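Local structure of transcriptional regulator, TetR family (Cytophaga hutchinsonii, 3EUP) at the interface of chains A and B. The protein regulates transcription, probably binding operator DNA as a dimer through an N-terminal helix-turn-helix, presumably in response to a small ligand bound by its C-terminal domain. Numbering follows the deposited sequence. Chains: chain A/B, Transcriptional regulator, TetR family.

The interface of chains A and B. Residues chain A 110-112, 114-115, 118, 174; chain B 111-112, 115, 174, 177-178.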
ATOM      1  N   LEU A 110       0.349  -4.878   7.156  1.00 26.97           N
ATOM      2  CA  LEU A 110       0.970  -3.598   7.402  1.00 27.44           C
ATOM      3  C   LEU A 110       0.445  -2.618   6.357  1.00 27.14           C
ATOM      4  O   LEU A 110      -0.010  -1.506   6.680  1.00 25.82           O
ATOM      5  CB  LEU A 110       2.487  -3.770   7.375  1.00 28.75           C
ATOM      6  CG  LEU A 110       3.414  -2.590   7.404  1.00 33.16           C
ATOM      7  CD1 LEU A 110       4.862  -3.112   7.562  1.00 34.61           C
ATOM      8  CD2 LEU A 110       3.223  -1.786   6.134  1.00 38.88           C
ATOM      9  N   LEU A 111       0.448  -3.077   5.106  1.00 25.93           N
ATOM     10  CA  LEU A 111      -0.150  -2.325   4.038  1.00 25.87           C
ATOM     11  C   LEU A 111      -1.630  -2.119   4.310  1.00 24.04           C
ATOM     12  O   LEU A 111      -2.098  -1.027   4.252  1.00 24.22           O
ATOM     13  CB  LEU A 111       0.102  -3.126   2.766  1.00 25.95           C
ATOM     14  CG  LEU A 111      -0.150  -2.614   1.404  1.00 27.31           C
ATOM     15  CD1 LEU A 111       0.577  -1.276   1.118  1.00 26.23           C
ATOM     16  CD2 LEU A 111       0.306  -3.741   0.413  1.00 27.59           C
ATOM     17  N   ASN A 112      -2.367  -3.165   4.674  1.00 23.84           N
ATOM     18  CA  ASN A 112      -3.794  -3.077   4.800  1.00 23.50           C
ATOM     19  C   ASN A 112      -4.212  -2.224   5.965  1.00 24.09           C
ATOM     20  O   ASN A 112      -5.217  -1.457   5.887  1.00 24.16           O
ATOM     21  CB  ASN A 112      -4.438  -4.463   4.952  1.00 23.09           C
ATOM     22  CG  ASN A 112      -4.142  -5.377   3.779  1.00 24.72           C
ATOM     23  OD1 ASN A 112      -3.613  -4.943   2.734  1.00 22.71           O
ATOM     24  ND2 ASN A 112      -4.402  -6.674   3.973  1.00 23.26           N
ATOM     25  N   THR A 114      -2.314   0.214   7.507  1.00 23.73           N
ATOM     26  CA  THR A 114      -1.876   1.580   7.343  1.00 23.42           C
ATOM     27  C   THR A 114      -2.907   2.385   6.512  1.00 23.85           C
ATOM     28  O   THR A 114      -3.222   3.513   6.863  1.00 25.02           O
ATOM     29  CB  THR A 114      -0.479   1.689   6.622  1.00 23.91           C
ATOM     30  OG1 THR A 114       0.517   1.022   7.393  1.00 22.16           O
ATOM     31  CG2 THR A 114      -0.059   3.178   6.450  1.00 26.67           C
ATOM     32  N   ILE A 115      -3.411   1.830   5.415  1.00 23.62           N
ATOM     33  CA  ILE A 115      -4.297   2.568   4.528  1.00 23.46           C
ATOM     34  C   ILE A 115      -5.608   2.899   5.244  1.00 23.99           C
ATOM     35  O   ILE A 115      -6.178   3.998   5.095  1.00 24.11           O
ATOM     36  CB  ILE A 115      -4.549   1.732   3.230  1.00 24.22           C
ATOM     37  CG1 ILE A 115      -3.221   1.416   2.569  1.00 22.78           C
ATOM     38  CG2 ILE A 115      -5.433   2.498   2.244  1.00 25.33           C
ATOM     39  CD1 ILE A 115      -2.406   2.619   2.183  1.00 22.67           C
ATOM     40  N   ASP A 118      -4.455   5.175   8.852  1.00 23.26           N
ATOM     41  CA  ASP A 118      -3.662   6.392   8.769  1.00 25.44           C
ATOM     42  C   ASP A 118      -4.413   7.706   9.034  1.00 25.58           C
ATOM     43  O   ASP A 118      -3.905   8.582   9.754  1.00 26.72           O
ATOM     44  CB  ASP A 118      -2.801   6.509   7.490  1.00 24.48           C
ATOM     45  CG  ASP A 118      -3.615   6.571   6.180  1.00 25.18           C
ATOM     46  OD1 ASP A 118      -4.872   6.372   6.143  1.00 22.33           O
ATOM     47  OD2 ASP A 118      -2.924   6.774   5.133  1.00 22.70           O
ATOM     48  N   LEU A 174       1.431  -4.368  -3.643  1.00 21.17           N
ATOM     49  CA  LEU A 174       0.386  -3.460  -4.123  1.00 21.35           C
ATOM     50  C   LEU A 174       0.057  -3.677  -5.584  1.00 20.66           C
ATOM     51  O   LEU A 174      -1.108  -3.770  -5.952  1.00 20.05           O
ATOM     52  CB  LEU A 174       0.781  -1.995  -3.908  1.00 21.43           C
ATOM     53  CG  LEU A 174      -0.243  -0.991  -4.458  1.00 22.92           C
ATOM     54  CD1 LEU A 174      -1.514  -1.060  -3.644  1.00 27.25           C
ATOM     55  CD2 LEU A 174       0.347   0.445  -4.465  1.00 25.88           C
TER
ATOM     56  N   LEU B 111      -3.366   3.570  -4.062  1.00 23.82           N
ATOM     57  CA  LEU B 111      -3.066   2.814  -2.860  1.00 23.92           C
ATOM     58  C   LEU B 111      -4.311   2.511  -2.006  1.00 23.56           C
ATOM     59  O   LEU B 111      -4.548   1.336  -1.621  1.00 23.46           O
ATOM     60  CB  LEU B 111      -2.034   3.592  -2.052  1.00 24.72           C
ATOM     61  CG  LEU B 111      -1.278   3.064  -0.868  1.00 25.17           C
ATOM     62  CD1 LEU B 111      -0.586   1.784  -1.170  1.00 23.55           C
ATOM     63  CD2 LEU B 111      -0.203   4.131  -0.411  1.00 23.81           C
ATOM     64  N   ASN B 112      -5.107   3.550  -1.707  1.00 22.16           N
ATOM     65  CA  ASN B 112      -6.226   3.408  -0.779  1.00 22.54           C
ATOM     66  C   ASN B 112      -7.263   2.440  -1.355  1.00 23.49           C
ATOM     67  O   ASN B 112      -7.766   1.551  -0.669  1.00 23.43           O
ATOM     68  CB  ASN B 112      -6.839   4.789  -0.466  1.00 21.19           C
ATOM     69  CG  ASN B 112      -5.834   5.715   0.200  1.00 21.96           C
ATOM     70  OD1 ASN B 112      -4.784   5.258   0.621  1.00 24.82           O
ATOM     71  ND2 ASN B 112      -6.117   6.999   0.253  1.00 19.49           N
ATOM     72  N   ILE B 115      -6.131  -1.519  -1.640  1.00 23.27           N
ATOM     73  CA  ILE B 115      -6.141  -2.226  -0.374  1.00 23.69           C
ATOM     74  C   ILE B 115      -7.564  -2.548  -0.004  1.00 23.66           C
ATOM     75  O   ILE B 115      -7.805  -3.602   0.513  1.00 22.48           O
ATOM     76  CB  ILE B 115      -5.437  -1.433   0.722  1.00 23.18           C
ATOM     77  CG1 ILE B 115      -4.028  -1.122   0.310  1.00 27.08           C
ATOM     78  CG2 ILE B 115      -5.357  -2.219   2.051  1.00 25.03           C
ATOM     79  CD1 ILE B 115      -3.138  -2.311   0.007  1.00 24.72           C
ATOM     80  N   LEU B 174       3.429   4.697   1.548  1.00 18.97           N
ATOM     81  CA  LEU B 174       3.081   3.801   2.634  1.00 20.08           C
ATOM     82  C   LEU B 174       3.895   4.087   3.874  1.00 19.82           C
ATOM     83  O   LEU B 174       3.354   4.179   4.971  1.00 20.43           O
ATOM     84  CB  LEU B 174       3.271   2.324   2.224  1.00 21.70           C
ATOM     85  CG  LEU B 174       3.010   1.269   3.304  1.00 22.72           C
ATOM     86  CD1 LEU B 174       1.591   1.315   3.782  1.00 22.90           C
ATOM     87  CD2 LEU B 174       3.277  -0.079   2.750  1.00 26.25           C
ATOM     88  N   ARG B 177       2.841   7.303   5.480  1.00 23.94           N
ATOM     89  CA  ARG B 177       1.552   7.253   6.165  1.00 24.24           C
ATOM     90  C   ARG B 177       1.546   6.380   7.427  1.00 23.63           C
ATOM     91  O   ARG B 177       0.793   6.683   8.356  1.00 24.14           O
ATOM     92  CB  ARG B 177       0.475   6.883   5.178  1.00 24.56           C
ATOM     93  CG  ARG B 177       0.503   7.956   4.024  1.00 25.83           C
ATOM     94  CD  ARG B 177      -0.728   7.919   3.190  1.00 27.03           C
ATOM     95  NE  ARG B 177      -1.793   8.747   3.745  1.00 28.25           N
ATOM     96  CZ  ARG B 177      -1.945  10.057   3.504  1.00 33.55           C
ATOM     97  NH1 ARG B 177      -3.000  10.709   4.013  1.00 31.89           N
ATOM     98  NH2 ARG B 177      -1.048  10.718   2.765  1.00 32.03           N
ATOM     99  N   ALA B 178       2.419   5.376   7.467  1.00 22.92           N
ATOM    100  CA  ALA B 178       2.528   4.475   8.613  1.00 23.98           C
ATOM    101  C   ALA B 178       3.309   5.205   9.712  1.00 24.43           C
ATOM    102  O   ALA B 178       2.987   5.035  10.869  1.00 24.80           O
ATOM    103  CB  ALA B 178       3.242   3.210   8.256  1.00 22.03           C
TER
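A:Ile115 and B:Ile115 meet at the two-fold axis and cross at about a right angle, their CG1 methylenes packed tightly at 3.5 Å. In each, CG1 stands anti to the carbonyl carbon (chi1 -57°), so the two branches part: CD1 of A:Ile115 presses on CG of B:Leu111 at 3.3 Å, while CG2 lies 3.3 Å from CA of B:Asn112. A beta-branched residue suits this place, touching two neighbours at once. The asparagine, turned back beside its own backbone N, also lays OD1 against that CG2 methyl, its slim amide leaving the backbone approachable. Farther out, B:Leu174 reaches over with CG anti to its backbone N (chi1 177°), and its forked end serves two neighbours: CD2 meets CD1 of A:Leu111 at 3.4 Å, and CD1 meets CB of A:Thr114 at 3.5 Å. A:Thr114 can face this apolar surface because its hydroxyl OG1 donates to the carbonyl O of A:Leu110 one turn earlier (2.7 Å); CG2 packs on backbone N and CA of B:Ala178, whose small side chain probably lets the helices approach. At the rim opposite charges pair: B:Arg177 bends at chi3 (87°), and NE donates a somewhat bent, charge-assisted hydrogen bond to carboxylate OD2 of A:Asp118 at 2.7 Å, in the guanidinium plane but above the carboxylate plane. The patch joins helices 109-117 of both chains, A:Asp118 directly following, flanked by helices 158-179, consistent with the C-terminal dimerisation typical of TetR-family regulators.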